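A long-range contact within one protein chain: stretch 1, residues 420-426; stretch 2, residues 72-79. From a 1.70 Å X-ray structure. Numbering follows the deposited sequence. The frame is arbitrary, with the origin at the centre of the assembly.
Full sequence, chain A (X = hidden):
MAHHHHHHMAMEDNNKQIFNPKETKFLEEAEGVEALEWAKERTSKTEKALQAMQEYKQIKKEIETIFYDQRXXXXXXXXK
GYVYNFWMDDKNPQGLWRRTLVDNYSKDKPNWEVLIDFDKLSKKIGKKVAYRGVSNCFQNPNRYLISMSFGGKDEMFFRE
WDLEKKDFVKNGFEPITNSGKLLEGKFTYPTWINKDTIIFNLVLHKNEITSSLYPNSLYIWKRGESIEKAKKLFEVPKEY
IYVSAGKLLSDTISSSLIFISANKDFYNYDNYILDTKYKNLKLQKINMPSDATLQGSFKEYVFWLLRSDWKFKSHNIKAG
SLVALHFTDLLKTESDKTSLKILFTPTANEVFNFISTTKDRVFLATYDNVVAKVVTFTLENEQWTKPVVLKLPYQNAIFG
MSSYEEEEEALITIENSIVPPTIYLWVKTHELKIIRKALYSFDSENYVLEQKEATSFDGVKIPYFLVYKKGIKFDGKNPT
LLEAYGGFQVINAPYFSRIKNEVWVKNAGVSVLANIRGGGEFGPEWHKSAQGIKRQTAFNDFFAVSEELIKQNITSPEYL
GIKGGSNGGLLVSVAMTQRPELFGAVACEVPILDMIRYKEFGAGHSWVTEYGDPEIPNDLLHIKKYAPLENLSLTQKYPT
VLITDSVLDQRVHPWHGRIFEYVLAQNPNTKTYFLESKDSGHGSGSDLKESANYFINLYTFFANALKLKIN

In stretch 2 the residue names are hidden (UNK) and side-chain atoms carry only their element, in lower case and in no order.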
# COMPACT_ATOMS: atom_id res chain seq x y z
N PRO A 420 8.13 -15.50 12.52
CA PRO A 420 7.08 -14.54 12.80
C PRO A 420 7.65 -13.25 13.44
O PRO A 420 8.68 -13.30 14.12
CB PRO A 420 6.16 -15.25 13.81
CG PRO A 420 6.37 -16.69 13.53
CD PRO A 420 7.80 -16.82 13.10
N PRO A 421 6.95 -12.14 13.22
CA PRO A 421 7.41 -10.87 13.76
C PRO A 421 7.45 -10.89 15.27
O PRO A 421 6.58 -11.51 15.94
CB PRO A 421 6.38 -9.85 13.27
CG PRO A 421 5.75 -10.53 12.07
CD PRO A 421 5.74 -11.99 12.41
N THR A 422 8.52 -10.28 15.79
CA THR A 422 8.63 -9.96 17.21
C THR A 422 8.41 -8.46 17.36
O THR A 422 8.88 -7.66 16.52
CB THR A 422 10.00 -10.33 17.78
OG1 THR A 422 10.19 -11.75 17.72
CG2 THR A 422 10.16 -9.90 19.27
N ILE A 423 7.69 -8.07 18.41
CA ILE A 423 7.50 -6.61 18.71
C ILE A 423 8.42 -6.26 19.86
O ILE A 423 8.47 -6.97 20.89
CB ILE A 423 6.07 -6.26 19.12
CG1 ILE A 423 5.05 -6.85 18.13
CG2 ILE A 423 5.89 -4.73 19.26
CD1 ILE A 423 3.60 -6.52 18.46
N TYR A 424 9.19 -5.18 19.66
CA TYR A 424 10.10 -4.68 20.63
C TYR A 424 9.73 -3.28 21.08
O TYR A 424 9.23 -2.51 20.26
CB TYR A 424 11.52 -4.65 20.09
CG TYR A 424 12.04 -5.90 19.48
CD1 TYR A 424 11.68 -6.28 18.20
CD2 TYR A 424 12.95 -6.71 20.18
CE1 TYR A 424 12.22 -7.43 17.64
CE2 TYR A 424 13.46 -7.82 19.62
CZ TYR A 424 13.07 -8.21 18.37
OH TYR A 424 13.61 -9.38 17.80
N LEU A 425 9.94 -2.98 22.36
CA LEU A 425 9.78 -1.67 22.89
C LEU A 425 11.13 -0.98 22.84
O LEU A 425 12.13 -1.46 23.37
CB LEU A 425 9.32 -1.70 24.32
CG LEU A 425 9.08 -0.37 25.05
CD1 LEU A 425 7.91 0.39 24.42
CD2 LEU A 425 8.82 -0.66 26.52
N TRP A 426 11.17 0.18 22.21
CA TRP A 426 12.34 1.05 22.31
C TRP A 426 12.18 1.87 23.57
O TRP A 426 11.28 2.68 23.68
CB TRP A 426 12.41 1.96 21.07
CG TRP A 426 13.55 2.96 21.05
CD1 TRP A 426 13.44 4.31 21.34
CD2 TRP A 426 14.92 2.74 20.69
NE1 TRP A 426 14.67 4.93 21.17
CE2 TRP A 426 15.59 4.00 20.80
CE3 TRP A 426 15.67 1.61 20.32
CZ2 TRP A 426 16.95 4.16 20.48
CZ3 TRP A 426 17.00 1.76 20.03
CH2 TRP A 426 17.64 3.04 20.11
N UNK A 72 -3.91 -13.96 17.06
CA UNK A 72 -3.27 -12.96 16.14
C UNK A 72 -2.54 -11.87 16.91
O UNK A 72 -2.98 -11.47 17.99
c UNK A 72 -7.00 -11.72 13.82
c UNK A 72 -4.93 -13.16 14.20
c UNK A 72 -4.29 -12.27 15.23
c UNK A 72 -5.77 -12.35 13.21
n UNK A 72 -7.86 -11.07 12.77
N UNK A 73 -1.44 -11.38 16.34
CA UNK A 73 -0.62 -10.39 17.02
C UNK A 73 -1.28 -9.04 16.94
O UNK A 73 -1.56 -8.57 15.81
c UNK A 73 0.78 -10.33 16.41
c UNK A 73 1.60 -9.28 17.11
o UNK A 73 1.39 -11.62 16.60
N UNK A 74 -1.54 -8.41 18.12
CA UNK A 74 -2.18 -7.08 18.10
C UNK A 74 -1.15 -5.95 17.98
O UNK A 74 -0.65 -5.44 18.95
c UNK A 74 -2.90 -7.04 19.45
c UNK A 74 -1.42 -8.92 19.50
c UNK A 74 -2.01 -7.83 20.36
N UNK A 75 -0.77 -5.60 16.77
CA UNK A 75 0.23 -4.58 16.53
C UNK A 75 -0.31 -3.24 16.98
O UNK A 75 -1.53 -2.99 16.98
c UNK A 75 3.12 -7.34 14.60
c UNK A 75 0.52 -6.81 13.87
c UNK A 75 1.11 -8.02 13.51
c UNK A 75 0.62 -4.57 15.04
c UNK A 75 2.54 -6.17 14.95
o UNK A 75 2.99 -9.46 13.56
c UNK A 75 2.41 -8.27 13.90
c UNK A 75 1.24 -5.86 14.60
N UNK A 76 0.56 -2.36 17.38
CA UNK A 76 0.08 -1.04 17.82
C UNK A 76 1.04 0.12 17.77
O UNK A 76 2.10 0.01 17.22
N UNK A 77 0.60 1.22 18.39
CA UNK A 77 1.35 2.48 18.47
C UNK A 77 1.15 3.04 19.89
O UNK A 77 0.04 3.01 20.45
c UNK A 77 -0.51 3.87 17.55
c UNK A 77 0.90 3.48 17.38
c UNK A 77 1.74 4.71 17.42
N UNK A 78 2.23 3.55 20.50
CA UNK A 78 2.21 4.15 21.81
C UNK A 78 1.92 5.66 21.73
O UNK A 78 2.63 6.40 21.03
c UNK A 78 3.56 3.99 22.51
c UNK A 78 3.80 2.47 22.78
c UNK A 78 3.61 4.83 23.79
c UNK A 78 5.19 2.07 23.28
N UNK A 79 0.91 6.06 22.48
CA UNK A 79 0.65 7.46 22.81
C UNK A 79 0.27 7.62 24.27
O UNK A 79 -0.64 6.95 24.78
n UNK A 79 -4.11 7.12 19.12
c UNK A 79 -0.46 8.05 21.91
c UNK A 79 -2.88 7.57 19.01
c UNK A 79 -0.14 8.21 20.44
c UNK A 79 -1.13 9.13 19.74
n UNK A 79 -2.08 6.99 18.14
n UNK A 79 -2.47 8.57 19.80
O HOH W 1 3.82 -11.53 15.52

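Position 72 carries four carbons in a row ending in a nitrogen, out of reach of stretch 1. This unbranched chain identifies Lys-72, whose NZ finds a hydrogen-bonding partner elsewhere in the structure.

At position 73 the side chain is one carbon bearing one oxygen and one further carbon; its CB points toward stretch 1, and the further carbon meets Ile-423. This is Thr-73. A small residue with two chemical characters suits the place: CG2 packs 3.7 Å from Ile-423 CD1, while OG1 lies 2.7 Å from the oxygen of water 1, to which it is hydrogen-bonded.

Position 74 has three carbons that close a ring onto the backbone nitrogen; its CB points away, and only its backbone comes near Ile-423. This can only be Pro-74. The ring adds little to the contact; the nearest approach is Pro-74 O, 4.4 Å from Ile-423 CD1.

Position 75 shows one carbon, then a ring of six carbons bearing an oxygen; the oxygen lies against Pro-421 and the ring against Ile-423. This is Tyr-75. Its CB points sideways, but with chi1 in m the ring reaches back to stretch 1. There OH comes within 3.3 Å of Pro-421 CG, Pro-421 CB approaches the ring edge, and Ile-423 CD1 lies 3.7 Å from Tyr-75 CD1. A long aromatic side chain can thus cover two apolar residues and still present a polar tip to water. In the backbone, a weak hydrogen bond joins Tyr-75 N to Thr-73 O at 3.2 Å, within the stretch.

Position 76 has no side-chain atoms and makes no contact with stretch 1: Gly-76. No packing demand from that stretch calls for a side chain here.

Position 77 has one carbon carrying two others, out of reach of stretch 1. This is Val-77, whose beta-branched side chain is well suited to a strand.

Position 78 has four carbons, forked at the first, and the end of the two-carbon arm meets Leu-425. This is Ile-78. Its CB points toward stretch 1, and the longer arm, extended with chi2 in t, brings CD1 to 3.4 Å from Leu-425 CD1.

Position 79 has three carbons, a nitrogen, then a carbon carrying two more nitrogens, out of reach of stretch 1. This is Arg-79, its guanidinium hydrogen-bonded elsewhere in the structure.

The two segments run 26° apart, without a direct hydrogen bond. Alternate residues Pro-421, Ile-423 and Leu-425 supply the apolar contacts, burying a modest 241 Å². Water 1 adds a polar link: it donates to Pro-421 O at 2.8 Å and is hydrogen-bonded to Tyr-75 OH at 3.0 Å, as well as to Thr-73.

Stretch 2, residues 72-79: KTPYGVIR
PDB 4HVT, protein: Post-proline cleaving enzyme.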